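Local coordinates for reticulocyte binding protein (Streptococcus agalactiae COH1, PDB 3FAW) that probably hydrolyses the alpha-1,6 linkages of pullulan and related branched alpha-glucans as a secreted, cell-wall-anchored pullulanase, at residues 546-549 and 550-554; 711-714 and 715-719. All coordinates share one frame; numbering follows the deposited sequence.

In the fold
Interaction 1 is the C-terminal end of helix 544-551, which along the chain follows the sixth strand and precedes the seventh of the parallel eight-stranded barrel of the catalytic domain; interaction 2 is helix 712-718, which leads into the antiparallel sheet beginning at strand 720-721. Their centres are 12 Å apart and D716 joins them: its OD1 lies 2.8 Å from K552 NZ in a salt bridge and 2.9 Å from Q554 NE2 in a probable hydrogen bond. F548 CZ also packs 3.6 Å from V719 O. The side chains of A553 and K712 lie about 11 Å and about 9 Å from a bound calcium ion, too far to coordinate it.

Interaction 1: residues 546-549 and 550-554; sequences GIFK and NIKAQ
F548 and K552 meet across the last turn of helix 544-551, which ends in a Schellman motif. The evidence for the motif is in the backbone: A553 has a positive phi of 67°, Q554 N donates to K549 O at 2.7 Å, and A553 N donates to N550 O at 2.8 Å. K549 O is thus taken by the residue five positions on, and its remaining bond, from K552 N, is weak.

The F548 side chain sets out away from the following turn, with CG opposite the backbone N, yet its ring ends beside K552. The lysine supplies the other half of the contact. Its CG stands over one ring face, offset toward the rim, and a turn at chi3 (-65°) then carries the chain past the outer carbons, with K552 CE 3.6 Å from F548 CE2 and K552 CD 3.9 Å from F548 CZ. The aliphatic chain therefore does the touching while the ammonium continues to a salt bridge with D716 OD1. Y739 of strand 736-742 also touches the ring.

On another side of the helix, I547 and I551 are one turn apart. I551 CG1, set beside its own backbone N by a chi1 of -67°, lies 3.3 Å from I547 O, and the extended chi2 carries I551 CD1 on to the CG2 branch of I547, 4.0 Å away. Both isoleucines rest on I737, so this side of the barrel-domain helix packs against the C-terminal sheet.

Q554 brings its CB close to the K549 carbonyl and sends its amide nitrogen to D716. A water bridges two backbone carbonyls, donating to G546 O at 2.9 Å and to Q554 O at 3.0 Å.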
ATOM      1  N   GLY A 546     -20.736  12.234 -15.766  1.00 10.97           N
ATOM      2  CA  GLY A 546     -19.852  11.777 -14.694  1.00 11.75           C
ATOM      3  C   GLY A 546     -18.972  10.613 -15.113  1.00 10.68           C
ATOM      4  O   GLY A 546     -17.781  10.599 -14.809  1.00 11.49           O
ATOM      5  N   ILE A 547     -19.568   9.640 -15.803  1.00 10.55           N
ATOM      6  CA  ILE A 547     -18.831   8.509 -16.382  1.00 10.89           C
ATOM      7  C   ILE A 547     -17.795   9.026 -17.379  1.00 10.87           C
ATOM      8  O   ILE A 547     -16.629   8.636 -17.325  1.00 12.11           O
ATOM      9  CB  ILE A 547     -19.774   7.496 -17.107  1.00 12.43           C
ATOM     10  CG1 ILE A 547     -20.800   6.886 -16.142  1.00 13.24           C
ATOM     11  CG2 ILE A 547     -18.979   6.349 -17.748  1.00 11.09           C
ATOM     12  CD1 ILE A 547     -20.200   5.967 -15.109  1.00 13.78           C
ATOM     13  N   PHE A 548     -18.226   9.919 -18.271  1.00 10.53           N
ATOM     14  CA  PHE A 548     -17.353  10.482 -19.300  1.00  9.04           C
ATOM     15  C   PHE A 548     -16.172  11.229 -18.687  1.00  8.59           C
ATOM     16  O   PHE A 548     -15.035  11.054 -19.111  1.00  8.68           O
ATOM     17  CB  PHE A 548     -18.136  11.417 -20.233  1.00 10.78           C
ATOM     18  CG  PHE A 548     -17.284  12.062 -21.295  1.00  9.79           C
ATOM     19  CD1 PHE A 548     -16.563  11.281 -22.188  1.00 13.28           C
ATOM     20  CD2 PHE A 548     -17.192  13.444 -21.395  1.00 14.02           C
ATOM     21  CE1 PHE A 548     -15.764  11.865 -23.167  1.00 12.08           C
ATOM     22  CE2 PHE A 548     -16.401  14.036 -22.377  1.00 12.87           C
ATOM     23  CZ  PHE A 548     -15.686  13.245 -23.262  1.00 11.11           C
ATOM     24  N   LYS A 549     -16.450  12.059 -17.686  1.00  8.71           N
ATOM     25  CA  LYS A 549     -15.399  12.778 -16.966  1.00 10.51           C
ATOM     26  C   LYS A 549     -14.425  11.832 -16.255  1.00 11.04           C
ATOM     27  O   LYS A 549     -13.224  12.094 -16.225  1.00 12.65           O
ATOM     28  CB  LYS A 549     -16.013  13.789 -15.986  1.00 10.55           C
ATOM     29  CG  LYS A 549     -16.602  15.006 -16.688  1.00 12.45           C
ATOM     30  CD  LYS A 549     -17.583  15.769 -15.815  1.00 16.66           C
ATOM     31  CE  LYS A 549     -18.080  17.036 -16.528  1.00 16.93           C
ATOM     32  NZ  LYS A 549     -19.251  17.651 -15.844  0.10 16.28           N
ATOM     33  N   ASN A 550     -14.935  10.738 -15.688  1.00 12.51           N
ATOM     34  CA  ASN A 550     -14.062   9.694 -15.120  1.00 11.95           C
ATOM     35  C   ASN A 550     -13.147   9.083 -16.187  1.00 12.63           C
ATOM     36  O   ASN A 550     -11.941   8.955 -15.976  1.00 12.16           O
ATOM     37  CB  ASN A 550     -14.872   8.595 -14.422  1.00 11.42           C
ATOM     38  CG  ASN A 550     -15.167   8.913 -12.966  1.00 12.39           C
ATOM     39  OD1 ASN A 550     -16.316   8.852 -12.523  1.00 16.15           O
ATOM     40  ND2 ASN A 550     -14.126   9.246 -12.211  1.00  8.67           N
ATOM     41  N   ILE A 551     -13.724   8.744 -17.339  1.00 13.47           N
ATOM     42  CA  ILE A 551     -12.952   8.260 -18.497  1.00 13.26           C
ATOM     43  C   ILE A 551     -11.831   9.232 -18.904  1.00 12.11           C
ATOM     44  O   ILE A 551     -10.778   8.796 -19.370  1.00 14.23           O
ATOM     45  CB  ILE A 551     -13.870   7.972 -19.718  1.00 13.67           C
ATOM     46  CG1 ILE A 551     -14.802   6.794 -19.422  1.00 15.14           C
ATOM     47  CG2 ILE A 551     -13.053   7.646 -20.958  1.00 14.01           C
ATOM     48  CD1 ILE A 551     -15.975   6.706 -20.368  1.00 15.88           C
ATOM     49  N   LYS A 552     -12.059  10.534 -18.723  1.00 12.47           N
ATOM     50  CA  LYS A 552     -11.028  11.572 -18.961  1.00 11.56           C
ATOM     51  C   LYS A 552     -10.055  11.788 -17.785  1.00 11.59           C
ATOM     52  O   LYS A 552      -9.203  12.681 -17.842  1.00 11.07           O
ATOM     53  CB  LYS A 552     -11.689  12.918 -19.311  1.00 11.97           C
ATOM     54  CG  LYS A 552     -12.354  12.966 -20.683  1.00 11.28           C
ATOM     55  CD  LYS A 552     -12.660  14.390 -21.139  1.00  8.05           C
ATOM     56  CE  LYS A 552     -13.694  15.084 -20.255  1.00  8.06           C
ATOM     57  NZ  LYS A 552     -13.939  16.488 -20.706  1.00 10.29           N
ATOM     58  N   ALA A 553     -10.174  10.972 -16.735  1.00 11.63           N
ATOM     59  CA  ALA A 553      -9.368  11.104 -15.516  1.00 10.78           C
ATOM     60  C   ALA A 553      -9.722  12.384 -14.760  1.00 10.79           C
ATOM     61  O   ALA A 553      -8.845  13.084 -14.247  1.00 10.96           O
ATOM     62  CB  ALA A 553      -7.864  11.056 -15.836  1.00 11.38           C
ATOM     63  N   GLN A 554     -11.015  12.679 -14.700  1.00  9.81           N
ATOM     64  CA  GLN A 554     -11.526  13.827 -13.968  1.00 11.08           C
ATOM     65  C   GLN A 554     -12.637  13.371 -13.020  1.00 11.54           C
ATOM     66  O   GLN A 554     -13.812  13.658 -13.250  1.00 12.80           O
ATOM     67  CB  GLN A 554     -12.030  14.888 -14.945  1.00 12.01           C
ATOM     68  CG  GLN A 554     -10.927  15.434 -15.846  1.00 11.15           C
ATOM     69  CD  GLN A 554     -11.446  16.259 -16.998  1.00 10.46           C
ATOM     70  OE1 GLN A 554     -12.679  16.735 -16.885  1.00 14.02           O
ATOM     71  NE2 GLN A 554     -10.744  16.460 -17.989  1.00  5.41           N
TER
HETATM   72  O   HOH W   1     -16.552  12.433 -12.908  1.00  8.52           O

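Interaction 2: residues 711-714 and 715-719; sequences SKAE and IDREV
I715 folds back over the S711 carbonyl at the start of helix 712-718, where S711 and E714 form a capping box. In the box S711 OG accepts from E714 N at 3.1 Å, a fairly straight bond, while the return bond from S711 N to E714 OE2 is long and weak at 3.5 Å. E714 reaches back because its CG lies between the backbone N and the carbonyl carbon (chi1 74°); OE2 also accepts from L710 N, so two backbone donors converge on this oxygen.

The second segment opens with I715, whose N donates to S711 O at 3.2 Å and whose CG1 packs against the same oxygen. The isoleucine is buried and also touches K552 and K709.

D716 comes next, its N bonded to K712 O with a nearly linear N-H...O angle of 171°. Its carboxylate divides its work: OD2 takes K712 NZ through the syn lone pair at 2.8 Å, and OD1 serves K552 and Q554. K712 starts out away from this turn, and the bend at chi4 (55°) brings its ammonium round to OD2. With cations at both oxygens, the carboxylate is probably kept ionised.

R717 passes the methylenes of its chain by the A713 oxygen, with R717 CD 3.3 Å from A713 O, whereas its own backbone bond to that oxygen is weak.

E718, its CB pointing toward the preceding turn and its chain extended, crosses E714 obliquely. E718 OE2 comes 3.6 Å from E714 CB, and the two carboxylates stand near each other as like charges, 4.4 Å between E714 OE1 and E718 OE2. The K709 ammonium, salt-bridged to E718 OE1, probably offsets some of the repulsion. Leaving helical geometry, V719 still donates from its N to I715 O at 2.8 Å.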
ATOM      1  N   SER A 711      -1.682  15.678 -20.660  1.00 17.31           N
ATOM      2  CA  SER A 711      -2.312  16.813 -19.984  1.00 16.80           C
ATOM      3  C   SER A 711      -3.836  16.761 -20.016  1.00 15.57           C
ATOM      4  O   SER A 711      -4.431  16.151 -20.906  1.00 13.61           O
ATOM      5  CB  SER A 711      -1.833  18.127 -20.609  1.00 17.85           C
ATOM      6  OG  SER A 711      -2.326  18.284 -21.931  1.00 20.64           O
ATOM      7  N   LYS A 712      -4.449  17.409 -19.025  1.00 14.52           N
ATOM      8  CA  LYS A 712      -5.888  17.662 -19.014  1.00 15.40           C
ATOM      9  C   LYS A 712      -6.288  18.541 -20.200  1.00 14.90           C
ATOM     10  O   LYS A 712      -7.344  18.340 -20.799  1.00 13.14           O
ATOM     11  CB  LYS A 712      -6.299  18.340 -17.698  1.00 15.58           C
ATOM     12  CG  LYS A 712      -7.713  18.920 -17.685  1.00 15.53           C
ATOM     13  CD  LYS A 712      -8.190  19.197 -16.268  1.00 19.04           C
ATOM     14  CE  LYS A 712      -9.346  20.187 -16.242  1.00 20.19           C
ATOM     15  NZ  LYS A 712     -10.479  19.751 -17.100  1.00 22.76           N
ATOM     16  N   ALA A 713      -5.432  19.505 -20.529  1.00 15.37           N
ATOM     17  CA  ALA A 713      -5.673  20.439 -21.630  1.00 17.03           C
ATOM     18  C   ALA A 713      -5.962  19.718 -22.943  1.00 17.73           C
ATOM     19  O   ALA A 713      -6.945  20.028 -23.618  1.00 17.09           O
ATOM     20  CB  ALA A 713      -4.481  21.382 -21.795  1.00 17.75           C
ATOM     21  N   GLU A 714      -5.121  18.747 -23.293  1.00 19.52           N
ATOM     22  CA  GLU A 714      -5.291  18.010 -24.548  1.00 20.37           C
ATOM     23  C   GLU A 714      -6.373  16.932 -24.452  1.00 20.00           C
ATOM     24  O   GLU A 714      -6.988  16.583 -25.463  1.00 20.15           O
ATOM     25  CB  GLU A 714      -3.955  17.434 -25.049  1.00 21.22           C
ATOM     26  CG  GLU A 714      -3.403  16.235 -24.294  1.00 20.69           C
ATOM     27  CD  GLU A 714      -1.956  15.912 -24.681  1.00 23.58           C
ATOM     28  OE1 GLU A 714      -1.421  16.537 -25.630  1.00 27.07           O
ATOM     29  OE2 GLU A 714      -1.349  15.031 -24.036  1.00 22.16           O
ATOM     30  N   ILE A 715      -6.612  16.416 -23.246  1.00 18.06           N
ATOM     31  CA  ILE A 715      -7.697  15.463 -23.022  1.00 16.37           C
ATOM     32  C   ILE A 715      -9.066  16.093 -23.313  1.00 15.69           C
ATOM     33  O   ILE A 715      -9.879  15.505 -24.030  1.00 14.59           O
ATOM     34  CB  ILE A 715      -7.648  14.860 -21.588  1.00 16.02           C
ATOM     35  CG1 ILE A 715      -6.529  13.818 -21.496  1.00 14.88           C
ATOM     36  CG2 ILE A 715      -8.970  14.202 -21.231  1.00 15.34           C
ATOM     37  CD1 ILE A 715      -6.152  13.432 -20.082  1.00 13.99           C
ATOM     38  N   ASP A 716      -9.318  17.285 -22.776  1.00 15.40           N
ATOM     39  CA  ASP A 716     -10.589  17.988 -23.027  1.00 17.08           C
ATOM     40  C   ASP A 716     -10.777  18.372 -24.499  1.00 18.12           C
ATOM     41  O   ASP A 716     -11.911  18.449 -24.984  1.00 18.88           O
ATOM     42  CB  ASP A 716     -10.706  19.249 -22.160  1.00 16.57           C
ATOM     43  CG  ASP A 716     -10.960  18.940 -20.695  1.00 16.67           C
ATOM     44  OD1 ASP A 716     -11.520  17.873 -20.380  1.00 14.93           O
ATOM     45  OD2 ASP A 716     -10.605  19.782 -19.848  1.00 22.23           O
ATOM     46  N   ARG A 717      -9.669  18.611 -25.197  1.00 17.90           N
ATOM     47  CA  ARG A 717      -9.698  19.015 -26.605  1.00 18.83           C
ATOM     48  C   ARG A 717      -9.737  17.852 -27.586  1.00 17.86           C
ATOM     49  O   ARG A 717     -10.157  18.031 -28.729  1.00 17.78           O
ATOM     50  CB  ARG A 717      -8.469  19.864 -26.930  1.00 19.29           C
ATOM     51  CG  ARG A 717      -8.504  21.247 -26.327  1.00 22.72           C
ATOM     52  CD  ARG A 717      -7.125  21.851 -26.311  1.00 24.54           C
ATOM     53  NE  ARG A 717      -7.154  23.256 -25.923  0.80 25.76           N
ATOM     54  CZ  ARG A 717      -6.092  23.953 -25.528  0.80 24.79           C
ATOM     55  NH1 ARG A 717      -4.894  23.378 -25.457  1.00 22.65           N
ATOM     56  NH2 ARG A 717      -6.229  25.235 -25.200  1.00 25.25           N
ATOM     57  N   GLU A 718      -9.276  16.677 -27.158  1.00 18.14           N
ATOM     58  CA  GLU A 718      -9.100  15.541 -28.070  1.00 18.23           C
ATOM     59  C   GLU A 718      -9.921  14.301 -27.716  1.00 17.89           C
ATOM     60  O   GLU A 718     -10.008  13.374 -28.525  1.00 17.41           O
ATOM     61  CB  GLU A 718      -7.618  15.175 -28.166  1.00 18.96           C
ATOM     62  CG  GLU A 718      -6.752  16.303 -28.730  1.00 20.97           C
ATOM     63  CD  GLU A 718      -5.272  16.158 -28.413  1.00 22.18           C
ATOM     64  OE1 GLU A 718      -4.849  15.081 -27.938  1.00 22.85           O
ATOM     65  OE2 GLU A 718      -4.527  17.138 -28.641  1.00 26.39           O
ATOM     66  N   VAL A 719     -10.509  14.278 -26.517  1.00 17.47           N
ATOM     67  CA  VAL A 719     -11.414  13.205 -26.116  1.00 16.16           C
ATOM     68  C   VAL A 719     -12.822  13.779 -25.976  1.00 16.68           C
ATOM     69  O   VAL A 719     -13.052  14.681 -25.168  1.00 13.83           O
ATOM     70  CB  VAL A 719     -10.975  12.548 -24.794  1.00 16.36           C
ATOM     71  CG1 VAL A 719     -11.899  11.386 -24.443  1.00 14.68           C
ATOM     72  CG2 VAL A 719      -9.526  12.070 -24.891  1.00 13.14           C
TER